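Long-range contacts in beta-glucosidase (Chaetomella raphigera, PDB 6JXG), which probably hydrolyses terminal, non-reducing beta-D-glucosyl residues, releasing beta-D-glucose, as a secreted family 3 glycoside hydrolase of cellulose degradation: residues A[169-174]-A[200-205]; A[156-161]-A[181-186]; A[114-119]-A[549-554]; A[209-214]-A[234-239]. All blocks are in the same frame, centred on the assembly; numbering follows the deposited sequence.

Contacts 1, 2 and 4 lie within the family 3 N-terminal domain, and contact 3 ties that domain to the C-terminal one. Contacts 1 and 2 each touch all the others. S171 OG reaches G159 O of contact 2 at 2.6 Å. S170 O meets D549 N of contact 3 at 2.8 Å, and N202 O meets A209 N of contact 4 at 3.1 Å. Contacts 2 and 3 touch through E161 and the 114-119 loop. F157 and I158 of contact 2 pack on F214 of contact 4. Contacts 3 and 4 stay apart, about 11 Å between nearest atoms. The sugar at contact 1 is an N-linked glycan on N205, not a substrate. The side chain of F157 is about 8 Å from this NAG.

Contact 1: A[169-174]-A[200-205]; sequences MSSNID and SYNKFN. With NAG (2-acetamido-2-deoxy-beta-D-glucopyranose), chain D.
Three backbone hydrogen bonds join the two segments in parallel register around strands 170-171 and 203-204. K203 N gives to M169 O at 2.9 Å, in the carbonyl plane. S171 N gives to K203 O (3.0 Å, 167° at the hydrogen), and N205 N gives to S171 O at 3.0 Å. N202 ND2 also bonds K203 O, so this oxygen takes two donors. A side-chain bond links S170 to N172. S170 OG stands anti to its backbone N and gives a very short bond to a lone pair of N172 OD1, 2.5 Å. The same hydroxyl is bonded to E206 N. I173 packs against the F204 ring, the two crossing at about a right angle, with I173 CG1 3.7 Å from F204 CE2. S171 O sits over one face of that ring. N205 ND2 is bonded covalently to NAG C1, and NAG C7 meets the ring edge at F204 CE1, 3.8 Å. The arrangement is a short parallel strand pair of a small three-stranded mixed sheet, closing at an N-glycosylation site.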
loop_
_atom_site.group_PDB
_atom_site.type_symbol
_atom_site.label_atom_id
_atom_site.label_comp_id
_atom_site.label_asym_id
_atom_site.label_seq_id
_atom_site.Cartn_x
_atom_site.Cartn_y
_atom_site.Cartn_z
ATOM N N MET A 169 2.827 3.590 -22.405
ATOM C CA MET A 169 3.095 2.181 -22.545
ATOM C C MET A 169 1.848 1.328 -22.317
ATOM O O MET A 169 0.883 1.732 -21.655
ATOM C CB MET A 169 4.079 1.786 -21.464
ATOM C CG MET A 169 3.397 1.993 -20.111
ATOM S SD MET A 169 2.980 0.470 -19.330
ATOM C CE MET A 169 4.762 0.817 -18.885
ATOM N N SER A 170 1.882 0.104 -22.833
ATOM C CA SER A 170 0.818 -0.874 -22.567
ATOM C C SER A 170 1.364 -2.035 -21.659
ATOM O O SER A 170 2.494 -2.545 -21.817
ATOM C CB SER A 170 0.270 -1.405 -23.874
ATOM O OG SER A 170 -0.761 -2.350 -23.621
ATOM N N SER A 171 0.532 -2.418 -20.701
ATOM C CA SER A 171 0.650 -3.616 -19.940
ATOM C C SER A 171 -0.342 -4.602 -20.543
ATOM O O SER A 171 -1.556 -4.341 -20.573
ATOM C CB SER A 171 0.275 -3.338 -18.489
ATOM O OG SER A 171 1.255 -2.470 -17.901
ATOM N N ASN A 172 0.186 -5.762 -20.940
ATOM C CA ASN A 172 -0.569 -6.788 -21.580
ATOM C C ASN A 172 -0.406 -8.043 -20.707
ATOM O O ASN A 172 0.654 -8.674 -20.650
ATOM C CB ASN A 172 -0.082 -7.031 -22.994
ATOM C CG ASN A 172 0.070 -5.785 -23.790
ATOM O OD1 ASN A 172 -0.708 -4.840 -23.640
ATOM N ND2 ASN A 172 1.114 -5.748 -24.656
ATOM N N ILE A 173 -1.470 -8.373 -19.997
ATOM C CA ILE A 173 -1.407 -9.355 -18.930
ATOM C C ILE A 173 -2.322 -10.510 -19.278
ATOM O O ILE A 173 -3.495 -10.324 -19.634
ATOM C CB ILE A 173 -1.790 -8.767 -17.585
ATOM C CG1 ILE A 173 -1.120 -7.385 -17.366
ATOM C CG2 ILE A 173 -1.487 -9.769 -16.499
ATOM C CD1 ILE A 173 -1.455 -6.765 -16.017
ATOM N N ASP A 174 -1.796 -11.724 -19.139
ATOM C CA ASP A 174 -2.572 -12.891 -19.543
ATOM C C ASP A 174 -3.685 -13.124 -18.536
ATOM O O ASP A 174 -3.582 -12.686 -17.366
ATOM C CB ASP A 174 -1.641 -14.118 -19.654
ATOM C CG ASP A 174 -1.144 -14.616 -18.300
ATOM O OD1 ASP A 174 -0.019 -14.263 -17.848
ATOM O OD2 ASP A 174 -1.901 -15.383 -17.651
ATOM N N SER A 200 -6.306 3.824 -14.546
ATOM C CA SER A 200 -4.901 4.214 -14.611
ATOM C C SER A 200 -4.481 4.968 -15.834
ATOM O O SER A 200 -5.167 4.995 -16.805
ATOM C CB SER A 200 -4.008 2.985 -14.412
ATOM O OG SER A 200 -4.231 2.079 -15.469
ATOM N N TYR A 201 -3.251 5.528 -15.825
ATOM C CA TYR A 201 -2.738 6.222 -17.002
ATOM C C TYR A 201 -2.292 5.312 -18.187
ATOM O O TYR A 201 -2.241 5.784 -19.327
ATOM C CB TYR A 201 -1.505 7.031 -16.639
ATOM C CG TYR A 201 -1.778 8.292 -15.904
ATOM C CD1 TYR A 201 -2.510 9.300 -16.525
ATOM C CD2 TYR A 201 -1.288 8.500 -14.621
ATOM C CE1 TYR A 201 -2.734 10.518 -15.881
ATOM C CE2 TYR A 201 -1.500 9.711 -13.960
ATOM C CZ TYR A 201 -2.218 10.718 -14.572
ATOM O OH TYR A 201 -2.476 11.932 -13.979
ATOM N N ASN A 202 -1.967 4.040 -17.915
ATOM C CA ASN A 202 -1.307 3.239 -18.909
ATOM C C ASN A 202 -2.340 2.609 -19.817
ATOM O O ASN A 202 -3.522 2.574 -19.492
ATOM C CB ASN A 202 -0.462 2.142 -18.235
ATOM C CG ASN A 202 -1.318 1.327 -17.229
ATOM O OD1 ASN A 202 -1.649 1.800 -16.143
ATOM N ND2 ASN A 202 -1.750 0.154 -17.645
ATOM N N LYS A 203 -1.891 2.095 -20.973
ATOM C CA LYS A 203 -2.755 1.246 -21.767
ATOM C C LYS A 203 -2.766 -0.129 -21.111
ATOM O O LYS A 203 -1.763 -0.555 -20.524
ATOM C CB LYS A 203 -2.309 1.133 -23.250
ATOM C CG LYS A 203 -2.120 2.466 -23.875
ATOM C CD LYS A 203 -1.621 2.417 -25.288
ATOM C CE LYS A 203 -1.617 3.825 -25.856
ATOM N NZ LYS A 203 -0.931 3.737 -27.143
ATOM N N PHE A 204 -3.889 -0.789 -21.214
ATOM C CA PHE A 204 -4.009 -2.212 -20.926
ATOM C C PHE A 204 -4.431 -2.952 -22.223
ATOM O O PHE A 204 -5.453 -2.648 -22.797
ATOM C CB PHE A 204 -5.064 -2.479 -19.823
ATOM C CG PHE A 204 -5.133 -3.910 -19.427
ATOM C CD1 PHE A 204 -5.941 -4.788 -20.111
ATOM C CD2 PHE A 204 -4.335 -4.388 -18.413
ATOM C CE1 PHE A 204 -5.970 -6.122 -19.783
ATOM C CE2 PHE A 204 -4.332 -5.734 -18.104
ATOM C CZ PHE A 204 -5.140 -6.584 -18.790
ATOM N N ASN A 205 -3.680 -3.965 -22.632
ATOM C CA ASN A 205 -3.979 -4.692 -23.880
ATOM C C ASN A 205 -4.197 -3.709 -25.001
ATOM O O ASN A 205 -5.068 -3.912 -25.859
ATOM C CB ASN A 205 -5.163 -5.644 -23.726
ATOM C CG ASN A 205 -4.753 -6.991 -23.109
ATOM O OD1 ASN A 205 -3.643 -7.161 -22.600
ATOM N ND2 ASN A 205 -5.666 -7.903 -23.108
HETATM C C1 NAG D . -5.467 -9.224 -22.615
HETATM C C2 NAG D . -6.846 -9.796 -22.284
HETATM C C3 NAG D . -6.634 -11.279 -22.067
HETATM C C4 NAG D . -6.067 -11.830 -23.349
HETATM C C5 NAG D . -4.641 -11.315 -23.273
HETATM C C6 NAG D . -3.761 -12.082 -24.236
HETATM C C7 NAG D . -8.633 -8.396 -21.182
HETATM C C8 NAG D . -9.069 -7.699 -22.408
HETATM N N2 NAG D . -7.610 -9.293 -21.143
HETATM O O3 NAG D . -7.865 -11.872 -21.807
HETATM O O4 NAG D . -6.267 -13.190 -23.395
HETATM O O5 NAG D . -4.865 -9.952 -23.678
HETATM O O6 NAG D . -4.312 -11.694 -25.477
HETATM O O7 NAG D . -9.221 -8.029 -20.149
#

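Contact 2: A[156-161]-A[181-186]; sequences HFIGNE and LYLWPF
The C-terminal end of strand 151-157, a parallel strand of the TIM-barrel-type N-terminal domain, packs with the turn after it against the helical segment 181-186 without a hydrogen bond across, the closest CA atoms being those of F157 and F186, 8.0 Å apart. Cis peptide bonds precede H156 and I158. The central pair is T-shaped. F157 points its edge at the face of F186, with ring centroids 5.4 Å apart and planes at 89°. F157 CD1 stands over the centre of the F186 ring. L183 CD1 touches the F157 ring in its plane, 3.6 Å from F157 CE1. The extended I158 chain slides past F186 in the opposite direction, so that I158 CD1 lies 3.6 Å from Y182 O. An alanine at F186 would remove the ring and its T-shaped pair with F157, and would probably loosen the packing around I158 CD1. At the other end, E161 OE2 approaches the Y182 ring at its edge, 3.5 Å from Y182 CD1. The E161 carboxylate takes the backbone N-H groups of I114, G115 and K116. The chemistry is thus a mainly aromatic core beside one buried carboxylate, whose charged form these N-H groups would probably stabilise.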
loop_
_atom_site.group_PDB
_atom_site.type_symbol
_atom_site.label_atom_id
_atom_site.label_comp_id
_atom_site.label_asym_id
_atom_site.label_seq_id
_atom_site.Cartn_x
_atom_site.Cartn_y
_atom_site.Cartn_z
ATOM N N HIS A 156 -4.545 2.095 -8.665
ATOM C CA HIS A 156 -4.913 2.616 -9.960
ATOM C C HIS A 156 -5.166 1.369 -10.815
ATOM O O HIS A 156 -4.301 0.466 -10.919
ATOM C CB HIS A 156 -3.746 3.400 -10.574
ATOM C CG HIS A 156 -3.134 4.401 -9.646
ATOM N ND1 HIS A 156 -2.208 4.054 -8.682
ATOM C CD2 HIS A 156 -3.349 5.728 -9.503
ATOM C CE1 HIS A 156 -1.849 5.141 -8.016
ATOM N NE2 HIS A 156 -2.506 6.169 -8.518
ATOM N N PHE A 157 -6.388 1.252 -11.304
ATOM C CA PHE A 157 -6.822 0.096 -12.044
ATOM C C PHE A 157 -6.441 0.261 -13.556
ATOM O O PHE A 157 -7.048 1.075 -14.241
ATOM C CB PHE A 157 -8.359 -0.045 -11.946
ATOM C CG PHE A 157 -8.890 -1.312 -12.617
ATOM C CD1 PHE A 157 -8.862 -2.493 -11.938
ATOM C CD2 PHE A 157 -9.369 -1.295 -13.965
ATOM C CE1 PHE A 157 -9.351 -3.695 -12.533
ATOM C CE2 PHE A 157 -9.846 -2.470 -14.565
ATOM C CZ PHE A 157 -9.807 -3.672 -13.835
ATOM N N ILE A 158 -5.477 -0.479 -14.104
ATOM C CA ILE A 158 -4.724 -1.537 -13.498
ATOM C C ILE A 158 -3.451 -1.709 -14.392
ATOM O O ILE A 158 -3.423 -1.262 -15.553
ATOM C CB ILE A 158 -5.589 -2.864 -13.457
ATOM C CG1 ILE A 158 -4.953 -3.898 -12.518
ATOM C CG2 ILE A 158 -5.826 -3.385 -14.882
ATOM C CD1 ILE A 158 -5.859 -5.032 -12.046
ATOM N N GLY A 159 -2.452 -2.439 -13.899
ATOM C CA GLY A 159 -1.207 -2.654 -14.642
ATOM C C GLY A 159 -0.273 -1.477 -14.723
ATOM O O GLY A 159 0.611 -1.463 -15.582
ATOM N N ASN A 160 -0.416 -0.483 -13.828
ATOM C CA ASN A 160 0.529 0.674 -13.778
ATOM C C ASN A 160 1.655 0.316 -12.822
ATOM O O ASN A 160 1.756 0.803 -11.707
ATOM C CB ASN A 160 -0.249 1.893 -13.360
ATOM C CG ASN A 160 0.583 3.132 -13.197
ATOM O OD1 ASN A 160 1.665 3.288 -13.827
ATOM N ND2 ASN A 160 0.075 4.039 -12.402
ATOM N N GLU A 161 2.477 -0.624 -13.266
ATOM C CA GLU A 161 3.525 -1.230 -12.433
ATOM C C GLU A 161 4.866 -0.495 -12.572
ATOM O O GLU A 161 5.836 -0.935 -11.995
ATOM C CB GLU A 161 3.610 -2.734 -12.712
ATOM C CG GLU A 161 2.329 -3.480 -12.294
ATOM C CD GLU A 161 2.199 -3.593 -10.762
ATOM O OE1 GLU A 161 3.293 -3.583 -10.095
ATOM O OE2 GLU A 161 1.011 -3.705 -10.251
ATOM N N LEU A 181 -3.254 -12.422 -9.501
ATOM C CA LEU A 181 -2.220 -11.569 -8.989
ATOM C C LEU A 181 -2.735 -10.107 -8.949
ATOM O O LEU A 181 -3.110 -9.642 -7.881
ATOM C CB LEU A 181 -0.970 -11.769 -9.803
ATOM C CG LEU A 181 0.253 -11.167 -9.281
ATOM C CD1 LEU A 181 0.413 -11.667 -7.819
ATOM C CD2 LEU A 181 1.409 -11.547 -10.175
ATOM N N TYR A 182 -2.830 -9.435 -10.092
ATOM C CA TYR A 182 -3.081 -7.997 -10.118
ATOM C C TYR A 182 -4.528 -7.590 -9.754
ATOM O O TYR A 182 -4.756 -6.631 -9.060
ATOM C CB TYR A 182 -2.636 -7.382 -11.502
ATOM C CG TYR A 182 -1.171 -7.644 -11.738
ATOM C CD1 TYR A 182 -0.226 -6.927 -11.042
ATOM C CD2 TYR A 182 -0.749 -8.779 -12.468
ATOM C CE1 TYR A 182 1.139 -7.202 -11.194
ATOM C CE2 TYR A 182 0.594 -9.087 -12.569
ATOM C CZ TYR A 182 1.555 -8.299 -11.938
ATOM O OH TYR A 182 2.952 -8.582 -11.986
ATOM N N LEU A 183 -5.493 -8.334 -10.218
ATOM C CA LEU A 183 -6.915 -8.102 -9.849
ATOM C C LEU A 183 -7.289 -8.400 -8.398
ATOM O O LEU A 183 -8.196 -7.766 -7.816
ATOM C CB LEU A 183 -7.822 -8.887 -10.813
ATOM C CG LEU A 183 -9.313 -8.504 -10.733
ATOM C CD1 LEU A 183 -9.494 -7.073 -11.188
ATOM C CD2 LEU A 183 -10.135 -9.506 -11.559
ATOM N N TRP A 184 -6.576 -9.359 -7.810
ATOM C CA TRP A 184 -6.966 -9.925 -6.555
ATOM C C TRP A 184 -7.208 -8.849 -5.423
ATOM O O TRP A 184 -8.252 -8.805 -4.780
ATOM C CB TRP A 184 -5.971 -10.966 -6.194
ATOM C CG TRP A 184 -6.197 -11.637 -4.881
ATOM C CD1 TRP A 184 -6.152 -11.097 -3.630
ATOM C CD2 TRP A 184 -6.482 -13.055 -4.694
ATOM N NE1 TRP A 184 -6.404 -12.075 -2.677
ATOM C CE2 TRP A 184 -6.640 -13.274 -3.314
ATOM C CE3 TRP A 184 -6.582 -14.131 -5.570
ATOM C CZ2 TRP A 184 -6.890 -14.534 -2.782
ATOM C CZ3 TRP A 184 -6.877 -15.413 -5.050
ATOM C CH2 TRP A 184 -6.988 -15.604 -3.668
ATOM N N PRO A 185 -6.289 -7.880 -5.280
ATOM C CA PRO A 185 -6.591 -6.852 -4.271
ATOM C C PRO A 185 -7.725 -5.944 -4.642
ATOM O O PRO A 185 -8.393 -5.438 -3.735
ATOM C CB PRO A 185 -5.335 -6.041 -4.158
ATOM C CG PRO A 185 -4.382 -6.622 -5.132
ATOM C CD PRO A 185 -4.921 -7.833 -5.789
ATOM N N PHE A 186 -7.955 -5.714 -5.937
ATOM C CA PHE A 186 -9.137 -4.951 -6.310
ATOM C C PHE A 186 -10.418 -5.708 -6.013
ATOM O O PHE A 186 -11.423 -5.131 -5.550
ATOM C CB PHE A 186 -9.103 -4.513 -7.770
ATOM C CG PHE A 186 -8.177 -3.371 -8.027
ATOM C CD1 PHE A 186 -8.577 -2.065 -7.779
ATOM C CD2 PHE A 186 -6.885 -3.611 -8.497
ATOM C CE1 PHE A 186 -7.760 -0.996 -8.032
ATOM C CE2 PHE A 186 -6.051 -2.538 -8.767
ATOM C CZ PHE A 186 -6.508 -1.197 -8.567
#

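Contact 3: A[114-119]-A[549-554]; sequences IGKIPE and DNFPEG
This is a salt-bridge network with a cation-pi contact, joining a loop of the family 3 N-terminal domain to a loop of the C-terminal domain. K116 carries nearly all of it from its side. K116 NZ lies 2.7 Å from D549 OD2, which uses its syn lone pair, the two side chains meeting tip to tip. K116 NZ is also 2.7 Å from E553 OE2, reached from above the carboxylate plane, where the chains cross at about a right angle. The ammonium sits over the face of F551, 4.2 Å from K116 NZ to the ring centroid and 10° off the normal. K116 CE lies over the same face, displaced toward the rim. To get there the lysine bends, and chi1 at 129° is far from a staggered value, which suggests some strain. The loop itself holds D549, whose OD1 accepts from F551 N at 2.9 Å, an Asx turn. A type I turn from F551 to G554 carries E553. The two acids would probably stabilise the charged form of K116, which in turn offsets their charge. F551 meets Y182 of helix 175-182 edge to face, K116 packs on the same tyrosine, and the D549 backbone is bonded to S170 of strand 170-171 and to N172 just after it.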
loop_
_atom_site.group_PDB
_atom_site.type_symbol
_atom_site.label_atom_id
_atom_site.label_comp_id
_atom_site.label_asym_id
_atom_site.label_seq_id
_atom_site.Cartn_x
_atom_site.Cartn_y
_atom_site.Cartn_z
ATOM N N ILE A 114 1.045 -3.203 -7.418
ATOM C CA ILE A 114 1.357 -4.101 -6.302
ATOM C C ILE A 114 2.864 -4.044 -6.019
ATOM O O ILE A 114 3.300 -4.288 -4.886
ATOM C CB ILE A 114 0.895 -5.566 -6.519
ATOM C CG1 ILE A 114 1.704 -6.283 -7.606
ATOM C CG2 ILE A 114 -0.618 -5.679 -6.811
ATOM C CD1 ILE A 114 1.313 -7.790 -7.741
ATOM N N GLY A 115 3.676 -3.712 -7.046
ATOM C CA GLY A 115 5.112 -3.639 -6.916
ATOM C C GLY A 115 5.878 -4.865 -7.442
ATOM O O GLY A 115 6.871 -5.212 -6.873
ATOM N N LYS A 116 5.405 -5.453 -8.554
ATOM C CA LYS A 116 6.046 -6.570 -9.238
ATOM C C LYS A 116 7.484 -6.237 -9.682
ATOM O O LYS A 116 8.332 -7.166 -9.787
ATOM C CB LYS A 116 5.221 -7.017 -10.468
ATOM C CG LYS A 116 6.051 -7.115 -11.766
ATOM C CD LYS A 116 5.229 -6.779 -12.899
ATOM C CE LYS A 116 5.795 -6.062 -14.062
ATOM N NZ LYS A 116 6.432 -6.865 -15.099
ATOM N N ILE A 117 7.738 -4.953 -9.924
ATOM C CA ILE A 117 9.083 -4.440 -10.313
ATOM C C ILE A 117 9.673 -3.709 -9.138
ATOM O O ILE A 117 9.176 -2.636 -8.735
ATOM C CB ILE A 117 9.049 -3.510 -11.554
ATOM C CG1 ILE A 117 8.422 -4.226 -12.745
ATOM C CG2 ILE A 117 10.430 -2.935 -11.830
ATOM C CD1 ILE A 117 8.016 -3.322 -13.863
ATOM N N PRO A 118 10.738 -4.269 -8.554
ATOM C CA PRO A 118 11.206 -3.707 -7.264
ATOM C C PRO A 118 11.657 -2.221 -7.328
ATOM O O PRO A 118 11.571 -1.483 -6.309
ATOM C CB PRO A 118 12.335 -4.645 -6.865
ATOM C CG PRO A 118 12.739 -5.316 -8.127
ATOM C CD PRO A 118 11.563 -5.391 -9.036
ATOM N N GLU A 119 12.094 -1.797 -8.505
ATOM C CA GLU A 119 12.532 -0.441 -8.728
ATOM C C GLU A 119 11.383 0.554 -8.894
ATOM O O GLU A 119 11.603 1.769 -8.884
ATOM C CB GLU A 119 13.362 -0.315 -10.027
ATOM C CG GLU A 119 14.690 -1.074 -9.976
ATOM C CD GLU A 119 14.594 -2.544 -10.407
ATOM O OE1 GLU A 119 13.476 -3.085 -10.597
ATOM O OE2 GLU A 119 15.714 -3.202 -10.511
ATOM N N ASP A 549 5.017 -3.823 -21.647
ATOM C CA ASP A 549 5.313 -4.922 -20.742
ATOM C C ASP A 549 4.310 -6.045 -21.010
ATOM O O ASP A 549 3.122 -5.876 -20.828
ATOM C CB ASP A 549 5.299 -4.435 -19.281
ATOM C CG ASP A 549 5.827 -5.486 -18.283
ATOM O OD1 ASP A 549 6.036 -6.663 -18.651
ATOM O OD2 ASP A 549 6.021 -5.137 -17.066
ATOM N N ASN A 550 4.803 -7.204 -21.470
ATOM C CA ASN A 550 3.944 -8.363 -21.726
ATOM C C ASN A 550 3.900 -9.351 -20.574
ATOM O O ASN A 550 3.360 -10.454 -20.656
ATOM C CB ASN A 550 4.327 -9.037 -23.044
ATOM C CG ASN A 550 4.019 -8.119 -24.226
ATOM O OD1 ASN A 550 2.876 -7.951 -24.618
ATOM N ND2 ASN A 550 5.043 -7.539 -24.775
ATOM N N PHE A 551 4.435 -8.910 -19.460
ATOM C CA PHE A 551 4.308 -9.646 -18.228
ATOM C C PHE A 551 4.679 -11.148 -18.423
ATOM O O PHE A 551 3.923 -12.016 -18.050
ATOM C CB PHE A 551 2.955 -9.504 -17.587
ATOM C CG PHE A 551 2.690 -8.127 -16.967
ATOM C CD1 PHE A 551 2.685 -6.962 -17.752
ATOM C CD2 PHE A 551 2.425 -7.977 -15.634
ATOM C CE1 PHE A 551 2.422 -5.716 -17.196
ATOM C CE2 PHE A 551 2.151 -6.733 -15.097
ATOM C CZ PHE A 551 2.209 -5.608 -15.862
ATOM N N PRO A 552 5.844 -11.444 -19.033
ATOM C CA PRO A 552 6.147 -12.864 -19.349
ATOM C C PRO A 552 6.391 -13.720 -18.091
ATOM O O PRO A 552 6.259 -14.911 -18.109
ATOM C CB PRO A 552 7.414 -12.751 -20.231
ATOM C CG PRO A 552 8.060 -11.526 -19.708
ATOM C CD PRO A 552 6.916 -10.568 -19.503
ATOM N N GLU A 553 6.659 -13.071 -16.972
ATOM C CA GLU A 553 6.917 -13.766 -15.715
ATOM C C GLU A 553 5.646 -14.337 -15.173
ATOM O O GLU A 553 5.676 -15.194 -14.313
ATOM C CB GLU A 553 7.557 -12.802 -14.707
ATOM C CG GLU A 553 6.714 -11.608 -14.236
ATOM C CD GLU A 553 6.689 -10.403 -15.165
ATOM O OE1 GLU A 553 7.490 -10.293 -16.149
ATOM O OE2 GLU A 553 5.811 -9.520 -14.949
ATOM N N GLY A 554 4.519 -13.776 -15.616
ATOM C CA GLY A 554 3.212 -14.275 -15.276
ATOM C C GLY A 554 2.998 -14.232 -13.774
ATOM O O GLY A 554 3.259 -13.238 -13.095
#

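Contact 4: A[209-214]-A[234-239]; sequences ACENNF and AAQHTT
The contact joins the loop before helix 214-222 to the loop after strand 228-231 in the N-terminal domain. The carboxylate of E211 takes three hydrogen bonds from the loop 234-239. E211 OE2 accepts from two successive backbone groups, H237 N at 2.7 Å and T238 N at 2.8 Å. Both donors lie above the carboxylate plane, by 37° and 42°. E211 OE1 accepts from T238 OG1 at 2.5 Å on its syn lone pair. T238 is the N-cap of helix 239-245, its OG1 taking a weak bond from G241 N. E211 CG is anti to its carbonyl carbon, and a bend at chi2 (-80°) turns the acid to the loop. A water bridges the backbones, accepting from C210 N at 3.0 Å and donating to A235 O at 2.9 Å. C210 SG, in a disulfide with C199, packs on A235 CB at 3.9 Å. An alanine at E211 would remove the acceptor of H237 N and T238 N and that of T238 OG1, and would probably loosen the loop. One acid thus satisfies two backbone donors and a hydroxyl, and this would probably favour its ionised form.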
loop_
_atom_site.group_PDB
_atom_site.type_symbol
_atom_site.label_atom_id
_atom_site.label_comp_id
_atom_site.label_asym_id
_atom_site.label_seq_id
_atom_site.Cartn_x
_atom_site.Cartn_y
_atom_site.Cartn_z
ATOM N N ALA A 209 -6.523 2.554 -20.056
ATOM C CA ALA A 209 -7.383 1.996 -19.021
ATOM C C ALA A 209 -8.717 2.736 -18.878
ATOM O O ALA A 209 -9.779 2.111 -18.774
ATOM C CB ALA A 209 -6.630 1.945 -17.706
ATOM N N CYS A 210 -8.698 4.067 -18.955
ATOM C CA CYS A 210 -9.942 4.869 -18.814
ATOM C C CYS A 210 -10.814 4.884 -20.090
ATOM O O CYS A 210 -11.949 5.450 -20.097
ATOM C CB CYS A 210 -9.578 6.281 -18.325
ATOM S SG CYS A 210 -8.879 6.224 -16.598
ATOM N N GLU A 211 -10.343 4.198 -21.127
ATOM C CA GLU A 211 -11.033 4.030 -22.421
ATOM C C GLU A 211 -11.314 2.605 -22.739
ATOM O O GLU A 211 -11.751 2.262 -23.806
ATOM C CB GLU A 211 -10.130 4.546 -23.486
ATOM C CG GLU A 211 -9.680 5.982 -23.345
ATOM C CD GLU A 211 -10.707 7.043 -23.797
ATOM O OE1 GLU A 211 -11.460 6.846 -24.816
ATOM O OE2 GLU A 211 -10.790 8.103 -23.139
ATOM N N ASN A 212 -11.061 1.727 -21.778
ATOM C CA ASN A 212 -11.061 0.280 -21.974
ATOM C C ASN A 212 -12.304 -0.318 -21.404
ATOM O O ASN A 212 -12.600 -0.190 -20.200
ATOM C CB ASN A 212 -9.813 -0.336 -21.247
ATOM C CG ASN A 212 -9.551 -1.750 -21.647
ATOM O OD1 ASN A 212 -10.476 -2.626 -21.632
ATOM N ND2 ASN A 212 -8.335 -2.000 -22.095
ATOM N N ASN A 213 -13.014 -1.090 -22.238
ATOM C CA ASN A 213 -14.266 -1.657 -21.820
ATOM C C ASN A 213 -14.145 -2.600 -20.627
ATOM O O ASN A 213 -15.151 -2.982 -20.104
ATOM C CB ASN A 213 -14.951 -2.444 -22.962
ATOM C CG ASN A 213 -15.504 -1.534 -24.058
ATOM O OD1 ASN A 213 -15.483 -0.315 -24.007
ATOM N ND2 ASN A 213 -15.975 -2.156 -25.090
ATOM N N PHE A 214 -12.941 -3.000 -20.227
ATOM C CA PHE A 214 -12.791 -3.772 -18.980
ATOM C C PHE A 214 -13.287 -3.141 -17.698
ATOM O O PHE A 214 -13.523 -3.824 -16.696
ATOM C CB PHE A 214 -11.418 -4.388 -18.865
ATOM C CG PHE A 214 -10.298 -3.522 -18.358
ATOM C CD1 PHE A 214 -9.130 -4.171 -17.951
ATOM C CD2 PHE A 214 -10.325 -2.145 -18.349
ATOM C CE1 PHE A 214 -7.992 -3.440 -17.561
ATOM C CE2 PHE A 214 -9.201 -1.417 -17.946
ATOM C CZ PHE A 214 -8.038 -2.052 -17.528
ATOM N N ALA A 234 -6.418 13.611 -15.799
ATOM C CA ALA A 234 -6.284 13.775 -17.251
ATOM C C ALA A 234 -5.950 12.444 -17.947
ATOM O O ALA A 234 -5.208 12.431 -18.946
ATOM C CB ALA A 234 -5.276 14.864 -17.613
ATOM N N ALA A 235 -6.467 11.333 -17.413
ATOM C CA ALA A 235 -6.233 9.996 -18.011
ATOM C C ALA A 235 -7.372 9.686 -18.997
ATOM O O ALA A 235 -7.360 8.658 -19.675
ATOM C CB ALA A 235 -6.094 8.894 -16.945
ATOM N N GLN A 236 -8.364 10.600 -19.123
ATOM C CA GLN A 236 -9.444 10.422 -20.108
ATOM C C GLN A 236 -8.875 10.922 -21.466
ATOM O O GLN A 236 -8.197 11.947 -21.493
ATOM C CB GLN A 236 -10.684 11.254 -19.766
ATOM C CG GLN A 236 -11.794 11.279 -20.789
ATOM C CD GLN A 236 -12.956 12.179 -20.375
ATOM O OE1 GLN A 236 -14.130 11.777 -20.416
ATOM N NE2 GLN A 236 -12.632 13.381 -19.980
ATOM N N HIS A 237 -9.174 10.227 -22.554
ATOM C CA HIS A 237 -8.641 10.555 -23.876
ATOM C C HIS A 237 -9.692 10.959 -24.861
ATOM O O HIS A 237 -9.384 11.736 -25.760
ATOM C CB HIS A 237 -7.858 9.368 -24.494
ATOM C CG HIS A 237 -6.637 9.080 -23.719
ATOM N ND1 HIS A 237 -5.432 9.665 -24.005
ATOM C CD2 HIS A 237 -6.489 8.472 -22.518
ATOM C CE1 HIS A 237 -4.554 9.347 -23.066
ATOM N NE2 HIS A 237 -5.181 8.638 -22.145
ATOM N N THR A 238 -10.875 10.371 -24.792
ATOM C CA THR A 238 -11.957 10.710 -25.725
ATOM C C THR A 238 -13.279 10.916 -25.018
ATOM O O THR A 238 -13.499 10.383 -23.938
ATOM C CB THR A 238 -12.149 9.575 -26.777
ATOM O OG1 THR A 238 -12.814 8.440 -26.221
ATOM C CG2 THR A 238 -10.802 9.136 -27.330
ATOM N N THR A 239 -14.180 11.644 -25.651
ATOM C CA THR A 239 -15.531 11.783 -25.128
ATOM C C THR A 239 -16.282 10.415 -25.117
ATOM O O THR A 239 -16.817 9.929 -24.089
ATOM C CB THR A 239 -16.327 12.796 -25.987
ATOM O OG1 THR A 239 -15.716 14.058 -25.921
ATOM C CG2 THR A 239 -17.795 12.895 -25.515
HETATM O O HOH W 1 -6.354 5.940 -19.280
#